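Long-range contacts in invasion protein INVA (PDB 2X49), which forms part of the export apparatus of a virulence type III secretion system that Salmonella uses to invade intestinal epithelial cells: residues A134-N142 with L181-V189; R219-F230 with E314-S324. All coordinates share one frame; numbering follows the deposited sequence.

Contact 1 of 2, residues A134-N142 with L181-V189; sequences AVTLARNVN and LQRLLSERV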
loop_
_atom_site.group_PDB
_atom_site.type_symbol
_atom_site.label_atom_id
_atom_site.label_comp_id
_atom_site.label_asym_id
_atom_site.label_seq_id
_atom_site.Cartn_x
_atom_site.Cartn_y
_atom_site.Cartn_z
ATOM N N ALA A 134 -7.320 1.406 3.755
ATOM C CA ALA A 134 -6.301 2.348 3.260
ATOM C C ALA A 134 -5.463 1.746 2.164
ATOM O O ALA A 134 -5.163 2.405 1.147
ATOM C CB ALA A 134 -5.431 2.837 4.379
ATOM N N VAL A 135 -5.051 0.511 2.367
ATOM C CA VAL A 135 -4.213 -0.198 1.386
ATOM C C VAL A 135 -4.946 -0.285 0.053
ATOM O O VAL A 135 -4.407 -0.028 -1.036
ATOM C CB VAL A 135 -3.798 -1.593 1.935
ATOM C CG1 VAL A 135 -3.292 -2.538 0.883
ATOM C CG2 VAL A 135 -2.815 -1.373 3.088
ATOM N N THR A 136 -6.225 -0.588 0.141
ATOM C CA THR A 136 -7.016 -0.834 -1.049
ATOM C C THR A 136 -7.306 0.485 -1.749
ATOM O O THR A 136 -7.295 0.570 -2.981
ATOM C CB THR A 136 -8.353 -1.566 -0.719
ATOM O OG1 THR A 136 -8.015 -2.793 -0.043
ATOM C CG2 THR A 136 -9.134 -1.877 -1.963
ATOM N N LEU A 137 -7.551 1.500 -0.948
ATOM C CA LEU A 137 -7.852 2.854 -1.504
ATOM C C LEU A 137 -6.627 3.484 -2.149
ATOM O O LEU A 137 -6.746 4.105 -3.195
ATOM C CB LEU A 137 -8.487 3.767 -0.478
ATOM C CG LEU A 137 -9.912 3.385 -0.143
ATOM C CD1 LEU A 137 -10.421 4.046 1.148
ATOM C CD2 LEU A 137 -10.898 3.727 -1.270
ATOM N N ALA A 138 -5.465 3.292 -1.538
ATOM C CA ALA A 138 -4.182 3.783 -2.138
ATOM C C ALA A 138 -4.022 3.194 -3.529
ATOM O O ALA A 138 -3.693 3.891 -4.492
ATOM C CB ALA A 138 -2.961 3.413 -1.250
ATOM N N ARG A 139 -4.224 1.900 -3.666
ATOM C CA ARG A 139 -4.030 1.198 -4.946
ATOM C C ARG A 139 -4.933 1.765 -6.048
ATOM O O ARG A 139 -4.612 1.763 -7.249
ATOM C CB ARG A 139 -4.275 -0.309 -4.769
ATOM C CG ARG A 139 -4.191 -1.179 -5.962
ATOM C CD ARG A 139 -4.110 -2.627 -5.474
ATOM N NE ARG A 139 -5.387 -3.259 -5.135
ATOM C CZ ARG A 139 -5.677 -3.813 -3.960
ATOM N NH1 ARG A 139 -4.801 -3.805 -2.970
ATOM N NH2 ARG A 139 -6.862 -4.380 -3.768
ATOM N N ASN A 140 -6.079 2.240 -5.597
ATOM C CA ASN A 140 -7.196 2.649 -6.471
ATOM C C ASN A 140 -7.254 4.179 -6.561
ATOM O O ASN A 140 -8.257 4.789 -6.905
ATOM C CB ASN A 140 -8.529 2.050 -5.999
ATOM C CG ASN A 140 -8.700 0.633 -6.413
ATOM O OD1 ASN A 140 -9.040 0.332 -7.566
ATOM N ND2 ASN A 140 -8.561 -0.278 -5.460
ATOM N N VAL A 141 -6.104 4.767 -6.304
ATOM C CA VAL A 141 -5.964 6.232 -6.236
ATOM C C VAL A 141 -6.517 6.975 -7.476
ATOM O O VAL A 141 -7.096 8.062 -7.353
ATOM C CB VAL A 141 -4.497 6.664 -5.978
ATOM C CG1 VAL A 141 -3.571 6.187 -7.058
ATOM C CG2 VAL A 141 -4.435 8.189 -5.844
ATOM N N ASN A 142 -6.385 6.357 -8.633
ATOM C CA ASN A 142 -6.792 7.026 -9.878
ATOM C C ASN A 142 -8.312 7.269 -9.956
ATOM O O ASN A 142 -8.810 8.014 -10.797
ATOM C CB ASN A 142 -6.275 6.290 -11.136
ATOM C CG ASN A 142 -4.745 6.401 -11.328
ATOM O OD1 ASN A 142 -3.981 6.260 -10.250
ATOM N ND2 ASN A 142 -4.265 6.535 -12.465
ATOM N N LEU A 181 2.648 11.738 -8.927
ATOM C CA LEU A 181 1.965 11.628 -7.614
ATOM C C LEU A 181 1.089 10.374 -7.543
ATOM O O LEU A 181 1.070 9.665 -6.524
ATOM C CB LEU A 181 1.156 12.908 -7.325
ATOM C CG LEU A 181 1.911 14.253 -7.140
ATOM C CD1 LEU A 181 1.022 15.428 -6.626
ATOM C CD2 LEU A 181 3.075 14.092 -6.177
ATOM N N GLN A 182 0.301 10.127 -8.613
ATOM C CA GLN A 182 -0.552 8.933 -8.680
ATOM C C GLN A 182 0.258 7.655 -8.570
ATOM O O GLN A 182 -0.145 6.693 -7.913
ATOM C CB GLN A 182 -1.405 8.885 -9.975
ATOM C CG GLN A 182 -2.521 9.813 -10.068
ATOM C CD GLN A 182 -3.176 9.713 -11.432
ATOM O OE1 GLN A 182 -2.486 9.508 -12.440
ATOM N NE2 GLN A 182 -4.502 9.856 -11.491
ATOM N N ARG A 183 1.407 7.668 -9.243
ATOM C CA ARG A 183 2.263 6.486 -9.264
ATOM C C ARG A 183 2.903 6.222 -7.920
ATOM O O ARG A 183 3.094 5.082 -7.519
ATOM C CB ARG A 183 3.227 6.503 -10.450
ATOM C CG ARG A 183 2.508 6.293 -11.795
ATOM C CD ARG A 183 3.404 6.555 -13.026
ATOM N NE ARG A 183 2.645 6.382 -14.292
ATOM C CZ ARG A 183 2.324 5.200 -14.793
ATOM N NH1 ARG A 183 2.736 4.105 -14.203
ATOM N NH2 ARG A 183 1.610 5.103 -15.906
ATOM N N LEU A 184 3.165 7.282 -7.171
ATOM C CA LEU A 184 3.692 7.157 -5.780
ATOM C C LEU A 184 2.589 6.574 -4.874
ATOM O O LEU A 184 2.760 5.533 -4.256
ATOM C CB LEU A 184 4.199 8.487 -5.237
ATOM C CG LEU A 184 5.427 9.020 -5.944
ATOM C CD1 LEU A 184 5.671 10.445 -5.431
ATOM C CD2 LEU A 184 6.606 8.054 -5.717
ATOM N N LEU A 185 1.417 7.185 -4.933
ATOM C CA LEU A 185 0.302 6.810 -4.050
ATOM C C LEU A 185 -0.143 5.414 -4.322
ATOM O O LEU A 185 -0.515 4.700 -3.406
ATOM C CB LEU A 185 -0.866 7.791 -4.207
ATOM C CG LEU A 185 -0.653 9.202 -3.681
ATOM C CD1 LEU A 185 -1.590 10.255 -4.318
ATOM C CD2 LEU A 185 -0.833 9.205 -2.175
ATOM N N SER A 186 -0.079 4.990 -5.597
ATOM C CA SER A 186 -0.640 3.682 -5.992
ATOM C C SER A 186 0.212 2.571 -5.415
ATOM O O SER A 186 -0.220 1.408 -5.393
ATOM C CB SER A 186 -0.777 3.496 -7.534
ATOM O OG SER A 186 0.499 3.416 -8.126
ATOM N N GLU A 187 1.406 2.947 -4.994
ATOM C CA GLU A 187 2.379 2.009 -4.369
ATOM C C GLU A 187 2.544 2.289 -2.856
ATOM O O GLU A 187 3.516 1.881 -2.184
ATOM C CB GLU A 187 3.734 2.018 -5.103
ATOM C CG GLU A 187 3.659 1.339 -6.498
ATOM C CD GLU A 187 5.051 0.975 -7.052
ATOM O OE1 GLU A 187 5.515 1.621 -8.039
ATOM O OE2 GLU A 187 5.737 0.086 -6.497
ATOM N N ARG A 188 1.570 2.998 -2.337
ATOM C CA ARG A 188 1.421 3.256 -0.889
ATOM C C ARG A 188 2.462 4.220 -0.313
ATOM O O ARG A 188 2.852 4.198 0.862
ATOM C CB ARG A 188 1.378 1.902 -0.137
ATOM C CG ARG A 188 -0.025 1.549 0.165
ATOM C CD ARG A 188 -0.353 0.054 0.083
ATOM N NE ARG A 188 0.278 -0.575 1.172
ATOM C CZ ARG A 188 0.524 -1.867 1.291
ATOM N NH1 ARG A 188 0.272 -2.719 0.319
ATOM N NH2 ARG A 188 1.092 -2.277 2.407
ATOM N N VAL A 189 2.978 5.055 -1.196
ATOM C CA VAL A 189 3.920 6.141 -0.806
ATOM C C VAL A 189 3.157 7.445 -0.610
ATOM O O VAL A 189 2.360 7.860 -1.492
ATOM C CB VAL A 189 5.008 6.335 -1.866
ATOM C CG1 VAL A 189 5.910 7.483 -1.445
ATOM C CG2 VAL A 189 5.750 5.017 -2.041
#
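In this C-terminal domain of InvA a Schellman motif closes helix 174-185, and its turn lies against the C-terminal end of helix 125-139, where Ala138 faces Leu185, Ser186 and Arg188. Ala138 suits so close an approach: its lone methyl meets Arg188 CG, while Ser186 CA lies 3.4 Å from Ala138 O in a CA-H...O contact that is nearly straight, 167° at the hydrogen. In the motif, Val189 N bonds to Leu184 O and Arg188 N to Leu185 O, with Arg188 as the C-prime residue at positive phi. From there the arginine chain, bent at chi2 and chi3, runs back over Ala138 to Val135. Both methyls of Val135 lie against the guanidinium: CG2 sits over one face, offset toward the rim, and CG1 is 3.6 Å from Arg188 NH1. The charge itself is met outside the two segments, by Glu314.

Just past the helix end, beta-branched Val141 divides its two methyls over helix 174-185. Val141 CG2 packs 3.8 Å from Leu185 CD1, the side chains crossing at about a right angle; Val141 CG1, placed between the backbone N and carbonyl carbon (chi1 60°), turns to Gln182 O and Ser186 CB. At the more exposed border the amides of Asn142 and Gln182 stack with planes 17° apart, Asn142 CG being 3.5 Å from Gln182 NE2. This is contact of faces rather than hydrogen bonding, and Gln182 NE2 is hydrogen-bonded to Phe145 O. Ser186 OG turns back within its own segment to Arg183 O, at 3.1 Å.

Contact 2 of 2, residues R219-F230 with E314-S324; sequences RGAMARYICHKF and EVLSFGEIADS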
loop_
_atom_site.group_PDB
_atom_site.type_symbol
_atom_site.label_atom_id
_atom_site.label_comp_id
_atom_site.label_asym_id
_atom_site.label_seq_id
_atom_site.Cartn_x
_atom_site.Cartn_y
_atom_site.Cartn_z
ATOM N N ARG A 219 11.225 8.324 -6.020
ATOM C CA ARG A 219 11.140 7.328 -4.907
ATOM C C ARG A 219 12.453 7.348 -4.174
ATOM O O ARG A 219 12.552 7.321 -2.948
ATOM C CB ARG A 219 10.855 5.921 -5.403
ATOM C CG ARG A 219 9.447 5.670 -5.815
ATOM C CD ARG A 219 9.292 4.243 -6.202
ATOM N NE ARG A 219 9.551 3.291 -5.117
ATOM C CZ ARG A 219 8.588 2.703 -4.402
ATOM N NH1 ARG A 219 7.288 2.951 -4.679
ATOM N NH2 ARG A 219 8.920 1.847 -3.427
ATOM N N GLY A 220 13.521 7.367 -4.948
ATOM C CA GLY A 220 14.863 7.395 -4.334
ATOM C C GLY A 220 15.105 8.615 -3.427
ATOM O O GLY A 220 15.712 8.556 -2.345
ATOM N N ALA A 221 14.643 9.744 -3.909
ATOM C CA ALA A 221 14.807 11.001 -3.186
ATOM C C ALA A 221 14.037 10.938 -1.880
ATOM O O ALA A 221 14.413 11.511 -0.866
ATOM C CB ALA A 221 14.332 12.221 -4.015
ATOM N N MET A 222 12.959 10.194 -1.927
ATOM C CA MET A 222 11.981 10.108 -0.819
ATOM C C MET A 222 12.241 8.926 0.082
ATOM O O MET A 222 11.414 8.562 0.909
ATOM C CB MET A 222 10.541 10.029 -1.366
ATOM C CG MET A 222 10.056 11.322 -2.016
ATOM S SD MET A 222 10.298 12.871 -1.100
ATOM C CE MET A 222 9.044 12.588 0.178
ATOM N N ALA A 223 13.391 8.304 -0.106
ATOM C CA ALA A 223 13.680 7.036 0.567
ATOM C C ALA A 223 13.356 6.983 2.084
ATOM O O ALA A 223 12.684 6.072 2.592
ATOM C CB ALA A 223 15.118 6.606 0.334
ATOM N N ARG A 224 13.794 8.019 2.769
ATOM C CA ARG A 224 13.603 8.094 4.196
ATOM C C ARG A 224 12.131 8.005 4.551
ATOM O O ARG A 224 11.735 7.341 5.489
ATOM C CB ARG A 224 14.189 9.398 4.743
ATOM C CG ARG A 224 13.815 9.684 6.154
ATOM C CD ARG A 224 14.467 10.988 6.590
ATOM N NE ARG A 224 14.137 11.321 7.972
ATOM C CZ ARG A 224 14.886 12.086 8.760
ATOM N NH1 ARG A 224 16.023 12.621 8.316
ATOM N NH2 ARG A 224 14.494 12.320 9.998
ATOM N N TYR A 225 11.338 8.663 3.736
ATOM C CA TYR A 225 9.877 8.803 4.003
ATOM C C TYR A 225 9.114 7.538 3.671
ATOM O O TYR A 225 8.126 7.186 4.305
ATOM C CB TYR A 225 9.338 10.046 3.280
ATOM C CG TYR A 225 10.031 11.264 3.844
ATOM C CD1 TYR A 225 9.567 11.866 5.010
ATOM C CD2 TYR A 225 11.188 11.758 3.279
ATOM C CE1 TYR A 225 10.265 12.944 5.611
ATOM C CE2 TYR A 225 11.877 12.826 3.847
ATOM C CZ TYR A 225 11.415 13.416 5.028
ATOM O OH TYR A 225 12.066 14.478 5.626
ATOM N N ILE A 226 9.615 6.855 2.662
ATOM C CA ILE A 226 9.047 5.576 2.251
ATOM C C ILE A 226 9.289 4.565 3.355
ATOM O O ILE A 226 8.409 3.855 3.810
ATOM C CB ILE A 226 9.645 5.125 0.902
ATOM C CG1 ILE A 226 9.066 6.009 -0.212
ATOM C CG2 ILE A 226 9.323 3.647 0.575
ATOM C CD1 ILE A 226 9.755 5.941 -1.583
ATOM N N CYS A 227 10.525 4.545 3.795
ATOM C CA CYS A 227 10.914 3.564 4.769
ATOM C C CYS A 227 10.063 3.776 6.085
ATOM O O CYS A 227 9.477 2.844 6.647
ATOM C CB CYS A 227 12.422 3.635 4.954
ATOM S SG CYS A 227 13.168 2.581 6.191
ATOM N N HIS A 228 10.017 5.018 6.500
ATOM C CA HIS A 228 9.382 5.383 7.805
ATOM C C HIS A 228 7.904 5.035 7.792
ATOM O O HIS A 228 7.287 4.666 8.810
ATOM C CB HIS A 228 9.591 6.860 8.130
ATOM C CG HIS A 228 10.888 7.134 8.814
ATOM N ND1 HIS A 228 12.175 7.020 8.388
ATOM C CD2 HIS A 228 10.947 7.609 10.108
ATOM C CE1 HIS A 228 12.981 7.409 9.433
ATOM N NE2 HIS A 228 12.217 7.747 10.459
ATOM N N LYS A 229 7.340 5.119 6.613
ATOM C CA LYS A 229 5.909 4.814 6.429
ATOM C C LYS A 229 5.607 3.334 6.556
ATOM O O LYS A 229 4.676 2.925 7.244
ATOM C CB LYS A 229 5.379 5.323 5.085
ATOM C CG LYS A 229 3.843 5.280 5.069
ATOM C CD LYS A 229 3.270 5.730 3.774
ATOM C CE LYS A 229 1.805 5.320 3.685
ATOM N NZ LYS A 229 1.620 3.873 3.407
ATOM N N PHE A 230 6.397 2.535 5.869
ATOM C CA PHE A 230 6.178 1.099 5.824
ATOM C C PHE A 230 6.481 0.418 7.129
ATOM O O PHE A 230 5.872 -0.581 7.487
ATOM C CB PHE A 230 6.929 0.412 4.689
ATOM C CG PHE A 230 6.191 0.471 3.371
ATOM C CD1 PHE A 230 5.217 -0.429 3.051
ATOM C CD2 PHE A 230 6.568 1.438 2.434
ATOM C CE1 PHE A 230 4.563 -0.347 1.833
ATOM C CE2 PHE A 230 5.915 1.522 1.232
ATOM C CZ PHE A 230 4.944 0.642 0.927
ATOM N N GLU A 314 3.866 -4.843 -1.502
ATOM C CA GLU A 314 4.748 -3.774 -2.048
ATOM C C GLU A 314 6.203 -4.279 -2.103
ATOM O O GLU A 314 6.626 -5.255 -1.461
ATOM C CB GLU A 314 4.622 -2.470 -1.329
ATOM C CG GLU A 314 3.196 -1.930 -1.213
ATOM C CD GLU A 314 2.372 -1.834 -2.497
ATOM O OE1 GLU A 314 2.953 -1.729 -3.608
ATOM O OE2 GLU A 314 1.111 -1.839 -2.395
ATOM N N VAL A 315 6.905 -3.623 -3.021
ATOM C CA VAL A 315 8.291 -3.978 -3.360
ATOM C C VAL A 315 9.163 -2.744 -3.161
ATOM O O VAL A 315 8.955 -1.734 -3.783
ATOM C CB VAL A 315 8.417 -4.515 -4.816
ATOM C CG1 VAL A 315 9.834 -5.027 -5.036
ATOM C CG2 VAL A 315 7.327 -5.621 -5.164
ATOM N N LEU A 316 10.117 -2.881 -2.244
ATOM C CA LEU A 316 11.119 -1.817 -1.927
ATOM C C LEU A 316 12.505 -2.218 -2.370
ATOM O O LEU A 316 12.868 -3.385 -2.359
ATOM C CB LEU A 316 11.145 -1.494 -0.422
ATOM C CG LEU A 316 9.831 -1.063 0.274
ATOM C CD1 LEU A 316 10.048 -0.536 1.701
ATOM C CD2 LEU A 316 9.053 -0.051 -0.528
ATOM N N SER A 317 13.292 -1.202 -2.734
ATOM C CA SER A 317 14.682 -1.444 -3.034
ATOM C C SER A 317 15.542 -1.370 -1.765
ATOM O O SER A 317 15.172 -0.772 -0.765
ATOM C CB SER A 317 15.173 -0.481 -4.080
ATOM O OG SER A 317 15.277 0.808 -3.510
ATOM N N PHE A 318 16.714 -1.974 -1.839
ATOM C CA PHE A 318 17.671 -1.947 -0.727
ATOM C C PHE A 318 18.011 -0.506 -0.321
ATOM O O PHE A 318 18.169 -0.182 0.860
ATOM C CB PHE A 318 18.949 -2.739 -1.047
ATOM C CG PHE A 318 18.724 -4.200 -1.397
ATOM C CD1 PHE A 318 17.863 -5.007 -0.658
ATOM C CD2 PHE A 318 19.372 -4.775 -2.478
ATOM C CE1 PHE A 318 17.705 -6.359 -0.986
ATOM C CE2 PHE A 318 19.204 -6.136 -2.815
ATOM C CZ PHE A 318 18.356 -6.916 -2.077
ATOM N N GLY A 319 18.129 0.374 -1.301
ATOM C CA GLY A 319 18.396 1.783 -1.018
ATOM C C GLY A 319 17.270 2.516 -0.316
ATOM O O GLY A 319 17.443 3.470 0.441
ATOM N N GLU A 320 16.075 2.061 -0.616
ATOM C CA GLU A 320 14.866 2.661 -0.070
ATOM C C GLU A 320 14.776 2.445 1.421
ATOM O O GLU A 320 14.190 3.267 2.112
ATOM C CB GLU A 320 13.594 2.225 -0.797
ATOM C CG GLU A 320 13.428 2.998 -2.148
ATOM C CD GLU A 320 12.308 2.453 -3.065
ATOM O OE1 GLU A 320 11.701 1.420 -2.753
ATOM O OE2 GLU A 320 12.109 3.046 -4.158
ATOM N N ILE A 321 15.429 1.400 1.914
ATOM C CA ILE A 321 15.394 1.067 3.368
ATOM C C ILE A 321 16.727 1.367 4.086
ATOM O O ILE A 321 17.021 0.801 5.130
ATOM C CB ILE A 321 14.914 -0.413 3.648
ATOM C CG1 ILE A 321 15.947 -1.421 3.147
ATOM C CG2 ILE A 321 13.512 -0.653 3.045
ATOM C CD1 ILE A 321 15.917 -2.741 3.881
ATOM N N ALA A 322 17.482 2.318 3.543
ATOM C CA ALA A 322 18.781 2.714 4.114
ATOM C C ALA A 322 18.662 3.249 5.535
ATOM O O ALA A 322 19.555 3.089 6.365
ATOM C CB ALA A 322 19.484 3.746 3.187
ATOM N N ASP A 323 17.509 3.836 5.820
ATOM C CA ASP A 323 17.288 4.486 7.144
ATOM C C ASP A 323 16.559 3.573 8.076
ATOM O O ASP A 323 16.093 3.984 9.141
ATOM C CB ASP A 323 16.522 5.818 7.020
ATOM C CG ASP A 323 17.445 6.993 6.745
ATOM O OD1 ASP A 323 17.103 8.133 7.143
ATOM O OD2 ASP A 323 18.538 6.793 6.155
ATOM N N SER A 324 16.450 2.325 7.665
ATOM C CA SER A 324 15.740 1.364 8.499
ATOM C C SER A 324 16.506 1.100 9.771
ATOM O O SER A 324 17.669 1.414 9.936
ATOM C CB SER A 324 15.412 0.060 7.787
ATOM O OG SER A 324 16.568 -0.581 7.299
#
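Helix 223-230 and strand 314-317 cross obliquely, their N-to-C directions 136° apart and their axes 10.5 Å at closest approach, and the turns after the strand come closer, with Glu320 beside Ala223. Arg219, near the end of the preceding helix, grips Glu320 side-on: Arg219 NE reaches Glu320 OE2 at 2.7 Å and Arg219 NH2 reaches Glu320 OE1 at 2.9 Å. Both oxygens lie close to the guanidinium plane, but the carboxylate is turned 44° from it, and OE1 is approached from above its own plane. Extended beyond CG, the glutamate spans the gap and leaves OE1 to accept also from Ser317 N, on the opposite face from Arg219. Three N-H groups on its two oxygens should restrain rotation of the carboxylate. Ser317, the last residue of the strand, forms an ST motif, its OG accepting from Glu320 N.

The strand is an edge of the parallel sheet 314-317, 291-294, 236-240 and 327-332, and the apolar layer between it and the helix centres on Leu316. Branched at CG, Leu316 can reach two partners at once: its CD2 lies against both Ile226 CG2 and Phe230 CE2, each at 3.9 Å, and beside the edge of the Arg219 guanidinium. Phe230 turns its ring edge to the aliphatic part of Glu314, with Phe230 CE1 3.7 Å from Glu314 CG; the Glu314 chain bends at chi2, and its carboxylate goes to Lys303 as well as Arg188. Small Cys227 fits under the turn: its CB meets Glu320 O, and Cys227 SG, anti to the backbone N (chi1 176°), comes 3.6 Å from Ser324 N. The same sulfur is a ligand of a bound mercury ion.

How the contacts relate
From the N terminus, contact 1 closes first: the chain leaves helix 125-139, passes through a mainly helical excursion of 38 residues and returns at the end of helix 174-185. Contact 2 then opens at 219-230 and closes at 314-324, 83 residues lying between, after the chain has laid down two strands of the parallel sheet. The two loops follow in series, neither nested nor crossing. Their centres are 16 Å apart, yet they touch: Arg188 NH1 forms a salt bridge with Glu314 OE2, and Arg188 O probably takes a hydrogen bond from Lys229 NZ. Thus the helical layer joined by contact 1 continues into the helix-to-sheet packing of contact 2.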